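Local coordinates for protein 2-hydroxychromene-2-carboxylate isomerase (PDB 2IMF) that catalyses the reversible glutathione-dependent isomerisation of 2-hydroxychromene-2-carboxylate to trans-o-hydroxybenzylidenepyruvate in the bacterial breakdown of naphthalene, at residues V3-D8 against P169-G174; R87-G92 against S124-V129; F93-A98 against S138-F143; S14-Q19 against Q72-P77. All coordinates share one frame; numbering follows the deposited sequence.

In the fold
Interaction 1 joins two central strands of the thioredoxin-like sheet, and interaction 4 lies against it: helix 12-28 follows strand 2-7 in the chain, and Pro169 CB meets Ala17 CB at 3.6 Å. Both contacts lie near the glutathione site: the Pro169 side chain comes within about 4 Å of the bound cofactor and that of Leu16 within about 6 Å. Interactions 2 and 3 belong to the helical part, with centres about 9 Å apart, and Gly92 O touches Phe140 CE1 at 3.6 Å. A probable hydrogen bond of 2.9 Å from Asn90 ND2 to Asp8 OD1 ties the helix of interaction 2 back to the residue that follows strand 2-7.

Interaction 1 (V3-D8 against P169-G174); sequences VDFYFD and PTMFLG
Val3 opens the pairing of strands 2-7 and 170-173, antiparallel neighbours in the thioredoxin-like sheet, laying CG1 4.1 Å from Met171 CB. Asp4 forms a hydrogen-bonded pair with Phe172: its N gives to Phe172 O, and its O takes the N-H of Phe172 at 2.9 Å. The carboxylate of Asp4 turns elsewhere, to salt bridges with Arg33 and Arg163. At Phe5, in the non-hydrogen-bonded pair with Met171, CG stands anti to the backbone N (chi1 176°). The Phe5 side chain runs beside that of Met171 in the same direction, CD1 being 3.9 Å from Met171 SD in an oblique Met-aromatic contact. Pro169 CB meets the edge of the same ring, 3.7 Å from Phe5 CE1; this proline follows a cis peptide bond, as in thioredoxin-fold proteins generally, and its side chain lies close to bound glutathione. Tyr6 pairs with Thr170 through two backbone bonds, and its ring crosses that of Phe172 with the planes at 71°, Tyr6 CE1 reaching Phe172 CD1 at 3.5 Å. Its hydroxyl bonds to Arg163, whose cation also lies against the Phe172 ring. An alanine in place of Tyr6 would probably open a gap beside Phe172 and cost Arg163 a hydrogen-bonding partner. The pairing closes where Thr170 N gives its hydrogen to a lone pair of Tyr6 O at 3.0 Å.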
# COMPACT_ATOMS: atom_id res chain seq x y z
N VAL A 3 -15.63 -13.40 6.97
CA VAL A 3 -14.91 -12.13 6.63
C VAL A 3 -15.84 -11.23 5.84
O VAL A 3 -16.48 -11.69 4.87
CB VAL A 3 -13.66 -12.47 5.83
CG1 VAL A 3 -13.06 -11.25 5.15
CG2 VAL A 3 -12.66 -13.16 6.76
N ASP A 4 -15.97 -9.97 6.21
CA ASP A 4 -16.67 -9.01 5.41
C ASP A 4 -15.70 -8.40 4.39
O ASP A 4 -14.62 -7.95 4.77
CB ASP A 4 -17.26 -7.95 6.32
CG ASP A 4 -18.32 -8.53 7.30
OD1 ASP A 4 -18.90 -9.62 7.03
OD2 ASP A 4 -18.54 -7.91 8.33
N PHE A 5 -16.11 -8.40 3.14
CA PHE A 5 -15.30 -7.89 2.02
C PHE A 5 -16.00 -6.79 1.32
O PHE A 5 -17.13 -6.96 0.83
CB PHE A 5 -15.06 -9.08 1.12
CG PHE A 5 -14.33 -8.78 -0.18
CD1 PHE A 5 -13.23 -7.91 -0.26
CD2 PHE A 5 -14.70 -9.52 -1.33
CE1 PHE A 5 -12.54 -7.71 -1.47
CE2 PHE A 5 -14.01 -9.30 -2.56
CZ PHE A 5 -12.95 -8.34 -2.61
N TYR A 6 -15.28 -5.68 1.20
CA TYR A 6 -15.83 -4.47 0.57
C TYR A 6 -15.03 -4.19 -0.68
O TYR A 6 -13.80 -4.12 -0.64
CB TYR A 6 -15.70 -3.27 1.49
CG TYR A 6 -16.54 -3.40 2.71
CD1 TYR A 6 -16.13 -4.19 3.84
CD2 TYR A 6 -17.80 -2.88 2.70
CE1 TYR A 6 -16.94 -4.32 4.96
CE2 TYR A 6 -18.68 -3.03 3.86
CZ TYR A 6 -18.18 -3.75 4.94
OH TYR A 6 -19.04 -3.94 6.06
N PHE A 7 -15.68 -4.06 -1.82
CA PHE A 7 -15.00 -3.90 -3.11
C PHE A 7 -15.85 -2.97 -3.99
O PHE A 7 -17.04 -2.74 -3.74
CB PHE A 7 -14.81 -5.26 -3.82
CG PHE A 7 -16.12 -5.92 -4.22
CD1 PHE A 7 -16.85 -6.66 -3.31
CD2 PHE A 7 -16.65 -5.72 -5.46
CE1 PHE A 7 -18.05 -7.24 -3.69
CE2 PHE A 7 -17.88 -6.23 -5.80
CZ PHE A 7 -18.55 -7.02 -4.89
N ASP A 8 -15.21 -2.46 -5.06
CA ASP A 8 -15.85 -1.72 -6.17
C ASP A 8 -15.24 -2.36 -7.42
O ASP A 8 -14.03 -2.60 -7.45
CB ASP A 8 -15.50 -0.22 -6.04
CG ASP A 8 -16.16 0.67 -7.10
OD1 ASP A 8 -16.34 0.19 -8.26
OD2 ASP A 8 -16.39 1.85 -6.81
N PRO A 169 -9.68 -2.74 -1.82
CA PRO A 169 -10.51 -3.74 -1.08
C PRO A 169 -10.31 -3.55 0.42
O PRO A 169 -9.20 -3.32 0.88
CB PRO A 169 -9.92 -5.10 -1.52
CG PRO A 169 -8.43 -4.75 -1.85
CD PRO A 169 -8.44 -3.31 -2.38
N THR A 170 -11.41 -3.73 1.17
CA THR A 170 -11.35 -3.62 2.64
C THR A 170 -11.95 -4.92 3.18
O THR A 170 -12.97 -5.40 2.66
CB THR A 170 -12.01 -2.34 3.16
OG1 THR A 170 -11.22 -1.25 2.70
CG2 THR A 170 -11.93 -2.32 4.68
N MET A 171 -11.31 -5.46 4.21
CA MET A 171 -11.70 -6.77 4.79
C MET A 171 -11.85 -6.56 6.28
O MET A 171 -10.96 -5.92 6.89
CB MET A 171 -10.72 -7.92 4.53
CG MET A 171 -10.71 -8.36 3.09
SD MET A 171 -9.95 -7.31 1.83
CE MET A 171 -8.33 -6.94 2.51
N PHE A 172 -12.87 -7.18 6.92
CA PHE A 172 -12.97 -7.15 8.41
C PHE A 172 -13.04 -8.59 8.84
O PHE A 172 -13.78 -9.40 8.26
CB PHE A 172 -14.24 -6.47 8.92
CG PHE A 172 -14.30 -4.96 8.77
CD1 PHE A 172 -14.60 -4.40 7.54
CD2 PHE A 172 -14.08 -4.15 9.86
CE1 PHE A 172 -14.70 -3.02 7.42
CE2 PHE A 172 -14.19 -2.78 9.75
CZ PHE A 172 -14.51 -2.23 8.55
N LEU A 173 -12.42 -8.81 9.99
CA LEU A 173 -12.60 -10.03 10.81
C LEU A 173 -12.79 -9.51 12.22
O LEU A 173 -11.89 -8.89 12.82
CB LEU A 173 -11.42 -10.93 10.71
CG LEU A 173 -11.56 -12.17 11.58
CD1 LEU A 173 -12.74 -13.01 11.11
CD2 LEU A 173 -10.29 -12.91 11.33
N GLY A 174 -13.98 -9.70 12.80
CA GLY A 174 -14.16 -9.23 14.15
C GLY A 174 -14.07 -7.73 14.11
O GLY A 174 -14.73 -7.08 13.28

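Interaction 2 (R87-G92 against S124-V129); sequences RRMNIG and SLPALV
Met89 reaches across from helix 87-92 to touch Leu125, Pro126 and Val129 on helix 125-133; Met89 and Arg88 were each modelled in two conformations, and the contacts are those of the one described. The Met89 chain bends at both chi2 (-54°) and chi3, and it meets Leu125 along much of its length: CG lies 3.9 Å from Leu125 CD2, while SD and CE both come near Leu125 CG. The terminal methyl CE goes on to Val129 CG2, also at 3.9 Å, the two side chains running past one another in opposed senses. Met89 SD completes the apolar patch at 4.2 Å from Pro126 CG. An alanine in place of Leu125 would probably open a gap beside the sulfur and let the end of Met89 turn more freely. Arg88 adds its aliphatic part, crossing Pro126 at about a right angle, with CD 3.9 Å from Pro126 CG. Beyond that touch its guanidinium forms a salt bridge through NH1 with Glu123, just before the second segment. No hydrogen bond joins the two segments directly. Their short axes stay 11.5 Å apart and cross at -35°, a spacing bridged by side chains. Outward from this layer, helix 99-115 brings Val109 against both Met89 and Val129, and its Tyr105 hydroxyl bonds to Met89 O. Helix 137-145 packs Leu144 against Arg88 and Pro126, placing the contact within the helical part of this kappa-class glutathione transferase.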
# COMPACT_ATOMS: atom_id res chain seq x y z
N ARG A 87 -20.51 1.53 -11.99
CA ARG A 87 -21.75 1.66 -11.21
C ARG A 87 -22.76 0.59 -11.52
O ARG A 87 -23.33 -0.01 -10.60
CB ARG A 87 -22.38 3.01 -11.54
CG ARG A 87 -23.74 3.23 -10.82
CD ARG A 87 -24.41 4.62 -11.10
NE ARG A 87 -23.50 5.74 -11.29
CZ ARG A 87 -22.81 6.38 -10.34
NH1 ARG A 87 -22.88 6.00 -9.06
NH2 ARG A 87 -22.02 7.40 -10.67
N ARG A 88 -23.03 0.30 -12.80
CA ARG A 88 -24.06 -0.67 -13.14
C ARG A 88 -23.76 -2.05 -12.59
O ARG A 88 -24.63 -2.72 -12.02
CB ARG A 88 -24.26 -0.68 -14.68
CG ARG A 88 -24.96 -1.92 -15.26
CD ARG A 88 -25.66 -1.68 -16.63
NE ARG A 88 -24.74 -1.46 -17.75
CZ ARG A 88 -24.98 -0.68 -18.80
NH1 ARG A 88 -26.13 -0.01 -18.93
NH2 ARG A 88 -24.06 -0.56 -19.75
N MET A 89 -22.50 -2.51 -12.79
CA MET A 89 -22.18 -3.83 -12.30
C MET A 89 -22.12 -3.89 -10.78
O MET A 89 -22.39 -4.97 -10.21
CB MET A 89 -20.97 -4.49 -12.98
CG MET A 89 -21.05 -4.54 -14.52
SD MET A 89 -22.52 -5.29 -15.22
CE MET A 89 -22.27 -7.01 -14.85
N ASN A 90 -21.69 -2.81 -10.14
CA ASN A 90 -21.74 -2.80 -8.66
C ASN A 90 -23.20 -2.98 -8.16
O ASN A 90 -23.47 -3.75 -7.23
CB ASN A 90 -21.20 -1.44 -8.14
CG ASN A 90 -19.69 -1.28 -8.20
OD1 ASN A 90 -18.95 -2.22 -8.44
ND2 ASN A 90 -19.26 -0.04 -7.95
N ILE A 91 -24.11 -2.18 -8.78
CA ILE A 91 -25.52 -2.31 -8.43
C ILE A 91 -26.03 -3.75 -8.69
O ILE A 91 -26.78 -4.36 -7.89
CB ILE A 91 -26.32 -1.36 -9.24
CG1 ILE A 91 -26.09 0.07 -8.76
CG2 ILE A 91 -27.80 -1.79 -9.14
CD1 ILE A 91 -26.67 1.23 -9.69
N GLY A 92 -25.58 -4.34 -9.80
CA GLY A 92 -26.04 -5.64 -10.16
C GLY A 92 -25.69 -6.72 -9.16
O GLY A 92 -26.35 -7.79 -9.11
N SER A 124 -23.79 -4.79 -23.39
CA SER A 124 -24.14 -6.20 -23.40
C SER A 124 -23.61 -6.95 -22.21
O SER A 124 -23.82 -8.19 -22.10
CB SER A 124 -23.65 -6.89 -24.68
OG SER A 124 -22.30 -6.52 -24.89
N LEU A 125 -22.82 -6.32 -21.34
CA LEU A 125 -22.26 -7.13 -20.22
C LEU A 125 -23.32 -7.70 -19.26
O LEU A 125 -23.15 -8.89 -18.92
CB LEU A 125 -21.17 -6.33 -19.48
CG LEU A 125 -20.43 -7.03 -18.35
CD1 LEU A 125 -19.63 -8.26 -18.87
CD2 LEU A 125 -19.45 -5.99 -17.76
N PRO A 126 -24.41 -6.98 -18.93
CA PRO A 126 -25.41 -7.65 -18.12
C PRO A 126 -25.92 -8.92 -18.79
O PRO A 126 -26.11 -9.94 -18.09
CB PRO A 126 -26.48 -6.56 -17.98
CG PRO A 126 -25.68 -5.31 -17.99
CD PRO A 126 -24.68 -5.54 -19.10
N ALA A 127 -26.16 -8.93 -20.10
CA ALA A 127 -26.64 -10.16 -20.74
C ALA A 127 -25.60 -11.27 -20.72
O ALA A 127 -25.91 -12.45 -20.57
CB ALA A 127 -27.10 -9.88 -22.18
N LEU A 128 -24.34 -10.90 -20.96
CA LEU A 128 -23.28 -11.90 -20.95
C LEU A 128 -23.20 -12.52 -19.60
O LEU A 128 -23.04 -13.78 -19.44
CB LEU A 128 -21.94 -11.26 -21.32
CG LEU A 128 -21.79 -10.82 -22.80
CD1 LEU A 128 -20.67 -9.84 -22.98
CD2 LEU A 128 -21.51 -12.03 -23.65
N VAL A 129 -23.24 -11.69 -18.55
CA VAL A 129 -23.15 -12.22 -17.15
C VAL A 129 -24.38 -13.07 -16.82
O VAL A 129 -24.21 -14.20 -16.24
CB VAL A 129 -22.92 -11.06 -16.16
CG1 VAL A 129 -23.15 -11.50 -14.69
CG2 VAL A 129 -21.56 -10.51 -16.38

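Interaction 3 (F93-A98 against S138-F143); sequences FYYSGA and SAFEHF
The backbones come nearest at Tyr95 and Phe140, whose CA atoms lie 7.1 Å apart, where the irregular link between helices 87-92 and 99-115 passes helix 137-145. Tyr95 carries the contact as part of an aromatic cluster with Phe140 and Phe143. Its CB points toward the helix, and CG stands anti to the backbone N (chi1 -168°). Phe140 turns an edge to one face of the Tyr95 ring in an edge-to-face pair, its CD1 3.5 Å from Tyr95 CG and offset toward the rim. Phe140 CA lies over the same Tyr95 ring as a CH-pi contact, 4.2 Å from the centroid. Phe143 has the converse role: the edge of Tyr95 points to its face in an offset edge-to-face pair, planes at 65°, with Tyr95 CD1 3.5 Å from Phe143 CG. Tyr95 CB also sits off-centre over the Phe143 ring. Beyond these rings, the tyrosine oxygen OH touches Ala139 CB at 3.3 Å. Phe143 CZ also packs against Tyr94, 3.9 Å from Tyr94 CB and close to the backbone C of Tyr94. The link itself is tightened by Ser96, whose N and OG both give hydrogen bonds to Phe93 O. Around the cluster, Trp135 meets the rings of both Tyr95 and Phe140, helix 125-133 packs on Phe140 through Pro126 and Ser130, and helix 147-162 touches Phe143 through Ala149.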
# COMPACT_ATOMS: atom_id res chain seq x y z
N PHE A 93 -24.65 -6.50 -8.34
CA PHE A 93 -24.34 -7.45 -7.29
C PHE A 93 -25.57 -7.70 -6.41
O PHE A 93 -25.71 -8.79 -5.90
CB PHE A 93 -23.16 -6.93 -6.42
CG PHE A 93 -23.00 -7.70 -5.13
CD1 PHE A 93 -22.41 -8.91 -5.17
CD2 PHE A 93 -23.50 -7.21 -3.91
CE1 PHE A 93 -22.33 -9.71 -4.04
CE2 PHE A 93 -23.43 -7.98 -2.77
CZ PHE A 93 -22.83 -9.21 -2.85
N TYR A 94 -26.39 -6.70 -6.19
CA TYR A 94 -27.54 -6.87 -5.32
C TYR A 94 -28.67 -7.68 -5.94
O TYR A 94 -29.67 -7.92 -5.23
CB TYR A 94 -27.97 -5.48 -4.82
CG TYR A 94 -26.82 -4.91 -3.97
CD1 TYR A 94 -26.60 -5.44 -2.70
CD2 TYR A 94 -25.91 -3.97 -4.49
CE1 TYR A 94 -25.49 -5.07 -1.93
CE2 TYR A 94 -24.83 -3.55 -3.75
CZ TYR A 94 -24.59 -4.15 -2.50
OH TYR A 94 -23.51 -3.79 -1.72
N TYR A 95 -28.53 -8.15 -7.17
CA TYR A 95 -29.49 -9.14 -7.69
C TYR A 95 -29.13 -10.54 -7.18
O TYR A 95 -29.98 -11.40 -7.28
CB TYR A 95 -29.34 -9.14 -9.21
CG TYR A 95 -30.43 -9.88 -9.98
CD1 TYR A 95 -31.60 -9.20 -10.25
CD2 TYR A 95 -30.24 -11.18 -10.51
CE1 TYR A 95 -32.64 -9.81 -10.99
CE2 TYR A 95 -31.28 -11.79 -11.25
CZ TYR A 95 -32.39 -11.06 -11.50
OH TYR A 95 -33.39 -11.72 -12.22
N SER A 96 -27.91 -10.82 -6.73
CA SER A 96 -27.49 -12.17 -6.46
C SER A 96 -28.12 -12.64 -5.17
O SER A 96 -28.48 -11.84 -4.30
CB SER A 96 -25.97 -12.27 -6.42
OG SER A 96 -25.38 -11.53 -5.37
N GLY A 97 -28.30 -13.96 -5.09
CA GLY A 97 -29.07 -14.54 -3.97
C GLY A 97 -28.15 -15.01 -2.86
O GLY A 97 -27.50 -14.20 -2.19
N ALA A 98 -28.05 -16.32 -2.69
CA ALA A 98 -27.27 -16.83 -1.59
C ALA A 98 -25.80 -16.86 -1.98
O ALA A 98 -25.43 -16.45 -3.10
CB ALA A 98 -27.76 -18.20 -1.17
N SER A 138 -33.60 -10.25 -19.06
CA SER A 138 -34.49 -9.11 -19.00
C SER A 138 -34.79 -8.69 -17.50
O SER A 138 -34.77 -7.48 -17.21
CB SER A 138 -35.83 -9.45 -19.67
OG SER A 138 -36.69 -8.32 -19.58
N ALA A 139 -34.98 -9.68 -16.63
CA ALA A 139 -35.24 -9.36 -15.23
C ALA A 139 -34.00 -8.68 -14.67
O ALA A 139 -34.14 -7.74 -13.89
CB ALA A 139 -35.56 -10.65 -14.51
N PHE A 140 -32.79 -9.14 -15.00
CA PHE A 140 -31.57 -8.52 -14.44
C PHE A 140 -31.44 -7.10 -14.94
O PHE A 140 -31.16 -6.21 -14.18
CB PHE A 140 -30.35 -9.41 -14.76
CG PHE A 140 -29.05 -8.89 -14.24
CD1 PHE A 140 -28.89 -8.60 -12.91
CD2 PHE A 140 -27.97 -8.72 -15.09
CE1 PHE A 140 -27.68 -8.08 -12.39
CE2 PHE A 140 -26.75 -8.28 -14.61
CZ PHE A 140 -26.58 -7.90 -13.30
N GLU A 141 -31.64 -6.92 -16.23
CA GLU A 141 -31.47 -5.59 -16.78
C GLU A 141 -32.50 -4.63 -16.18
O GLU A 141 -32.23 -3.46 -15.88
CB GLU A 141 -31.62 -5.62 -18.30
CG GLU A 141 -30.42 -6.29 -18.97
CD GLU A 141 -30.58 -6.49 -20.44
OE1 GLU A 141 -31.70 -6.30 -21.00
OE2 GLU A 141 -29.58 -6.91 -21.04
N HIS A 142 -33.74 -5.12 -15.96
CA HIS A 142 -34.74 -4.28 -15.31
C HIS A 142 -34.30 -3.96 -13.88
O HIS A 142 -34.48 -2.81 -13.43
CB HIS A 142 -36.12 -4.97 -15.29
CG HIS A 142 -36.86 -4.82 -16.58
ND1 HIS A 142 -36.51 -5.50 -17.74
CD2 HIS A 142 -37.89 -4.00 -16.91
CE1 HIS A 142 -37.29 -5.09 -18.74
NE2 HIS A 142 -38.16 -4.22 -18.25
N PHE A 143 -33.80 -4.94 -13.16
CA PHE A 143 -33.29 -4.68 -11.81
C PHE A 143 -32.22 -3.57 -11.81
O PHE A 143 -32.24 -2.64 -10.98
CB PHE A 143 -32.73 -5.97 -11.22
CG PHE A 143 -32.10 -5.76 -9.86
CD1 PHE A 143 -32.90 -5.75 -8.70
CD2 PHE A 143 -30.71 -5.57 -9.74
CE1 PHE A 143 -32.31 -5.50 -7.48
CE2 PHE A 143 -30.15 -5.35 -8.49
CZ PHE A 143 -30.98 -5.31 -7.37

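Interaction 4 (S14-Q19 against Q72-P77)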
# COMPACT_ATOMS: atom_id res chain seq x y z
N SER A 14 -8.87 -4.73 -5.87
CA SER A 14 -10.00 -5.54 -5.44
C SER A 14 -10.16 -6.83 -6.23
O SER A 14 -10.57 -7.87 -5.68
CB SER A 14 -11.30 -4.76 -5.48
OG SER A 14 -11.29 -3.71 -4.53
N TYR A 15 -9.79 -6.79 -7.54
CA TYR A 15 -9.81 -7.95 -8.38
C TYR A 15 -8.82 -8.92 -7.79
O TYR A 15 -9.13 -10.12 -7.62
CB TYR A 15 -9.35 -7.54 -9.77
CG TYR A 15 -8.92 -8.68 -10.64
CD1 TYR A 15 -9.83 -9.65 -11.06
CD2 TYR A 15 -7.61 -8.73 -11.12
CE1 TYR A 15 -9.40 -10.69 -11.97
CE2 TYR A 15 -7.19 -9.72 -12.02
CZ TYR A 15 -8.11 -10.71 -12.39
OH TYR A 15 -7.77 -11.75 -13.25
N LEU A 16 -7.61 -8.45 -7.46
CA LEU A 16 -6.58 -9.34 -6.87
C LEU A 16 -7.09 -9.91 -5.52
O LEU A 16 -6.99 -11.11 -5.24
CB LEU A 16 -5.33 -8.55 -6.59
CG LEU A 16 -4.56 -8.13 -7.86
CD1 LEU A 16 -3.45 -7.16 -7.49
CD2 LEU A 16 -3.96 -9.40 -8.59
N ALA A 17 -7.60 -9.05 -4.64
CA ALA A 17 -8.12 -9.52 -3.35
C ALA A 17 -9.23 -10.52 -3.51
O ALA A 17 -9.28 -11.52 -2.75
CB ALA A 17 -8.58 -8.33 -2.47
N ASN A 18 -10.15 -10.28 -4.44
CA ASN A 18 -11.21 -11.26 -4.62
C ASN A 18 -10.67 -12.58 -5.06
O ASN A 18 -11.20 -13.58 -4.57
CB ASN A 18 -12.20 -10.73 -5.65
CG ASN A 18 -13.32 -11.67 -5.87
OD1 ASN A 18 -14.07 -11.95 -4.94
ND2 ASN A 18 -13.37 -12.28 -7.05
N GLN A 19 -9.67 -12.61 -5.92
CA GLN A 19 -9.10 -13.91 -6.36
C GLN A 19 -8.56 -14.66 -5.14
O GLN A 19 -8.80 -15.87 -4.99
CB GLN A 19 -7.93 -13.64 -7.35
CG GLN A 19 -6.97 -14.85 -7.72
CD GLN A 19 -7.68 -15.92 -8.50
OE1 GLN A 19 -8.72 -15.70 -9.12
NE2 GLN A 19 -7.10 -17.11 -8.50
N GLN A 72 1.05 -12.02 -11.56
CA GLN A 72 2.01 -13.14 -11.81
C GLN A 72 2.14 -14.02 -10.59
O GLN A 72 2.12 -15.25 -10.72
CB GLN A 72 3.39 -12.61 -12.14
CG GLN A 72 3.48 -11.90 -13.45
CD GLN A 72 3.53 -12.83 -14.66
OE1 GLN A 72 2.69 -12.75 -15.56
NE2 GLN A 72 4.52 -13.72 -14.68
N LEU A 73 2.20 -13.44 -9.37
CA LEU A 73 2.24 -14.24 -8.16
C LEU A 73 1.04 -15.09 -8.04
O LEU A 73 1.10 -16.23 -7.56
CB LEU A 73 2.41 -13.38 -6.91
CG LEU A 73 3.77 -12.68 -6.73
CD1 LEU A 73 3.68 -11.74 -5.52
CD2 LEU A 73 4.94 -13.68 -6.57
N TYR A 74 -0.12 -14.55 -8.41
CA TYR A 74 -1.38 -15.28 -8.25
C TYR A 74 -1.70 -16.22 -9.42
O TYR A 74 -2.63 -17.03 -9.30
CB TYR A 74 -2.53 -14.26 -8.09
CG TYR A 74 -2.60 -13.53 -6.75
CD1 TYR A 74 -1.60 -13.65 -5.76
CD2 TYR A 74 -3.69 -12.69 -6.48
CE1 TYR A 74 -1.71 -12.97 -4.56
CE2 TYR A 74 -3.80 -12.02 -5.29
CZ TYR A 74 -2.80 -12.17 -4.31
OH TYR A 74 -2.88 -11.48 -3.12
N GLY A 75 -0.97 -16.12 -10.51
CA GLY A 75 -1.20 -16.95 -11.70
C GLY A 75 -2.41 -16.57 -12.51
O GLY A 75 -3.02 -17.45 -13.14
N ILE A 76 -2.75 -15.28 -12.57
CA ILE A 76 -3.95 -14.86 -13.25
C ILE A 76 -3.61 -13.70 -14.19
O ILE A 76 -2.64 -12.99 -13.96
CB ILE A 76 -5.05 -14.43 -12.24
CG1 ILE A 76 -4.65 -13.18 -11.41
CG2 ILE A 76 -5.40 -15.56 -11.32
CD1 ILE A 76 -5.69 -12.78 -10.36
N PRO A 77 -4.41 -13.46 -15.26
CA PRO A 77 -4.21 -12.30 -16.12
C PRO A 77 -4.71 -11.06 -15.39
O PRO A 77 -5.59 -11.14 -14.52
CB PRO A 77 -5.17 -12.60 -17.31
CG PRO A 77 -6.16 -13.48 -16.80
CD PRO A 77 -5.48 -14.34 -15.77
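The Tyr74 ring presents its edge to helix 12-28, with Leu16 C near the ring plane and Leu16 O 3.3 Å from Tyr74 CE2. Tyr15, on the same helix, has its own edge toward Pro77 O, while Ile76 CD1 approaches its ring obliquely. The helix that carries Tyr74 ends in a Schellman motif, Gly75 taking positive phi (74°), and the chain leaving it brings Ile76 and Pro77 against helix 12-28 of the thioredoxin-like fold. Ile76 is central to the apolar contact. Its side chain meets that of Tyr15 tip to tip, and its CD1 reaches Leu16 CD2 at 4.2 Å. Leu16 crosses Tyr74 at about a right angle, with the CD2 atoms of Leu16 and Tyr74 3.9 Å apart. The Tyr74 hydroxyl bonds to Arg20 and to Asn181, a glutathione-binding residue, so this packing borders the cofactor site. Phe110 and Asn111 of helix 99-115 pack against Tyr15. Tyr15 CG stands anti to the backbone N (chi1 162°); at the far end of the ring, Tyr15 OH donates a 2.6 Å hydrogen bond to Pro77 O, nearly along the C=O axis.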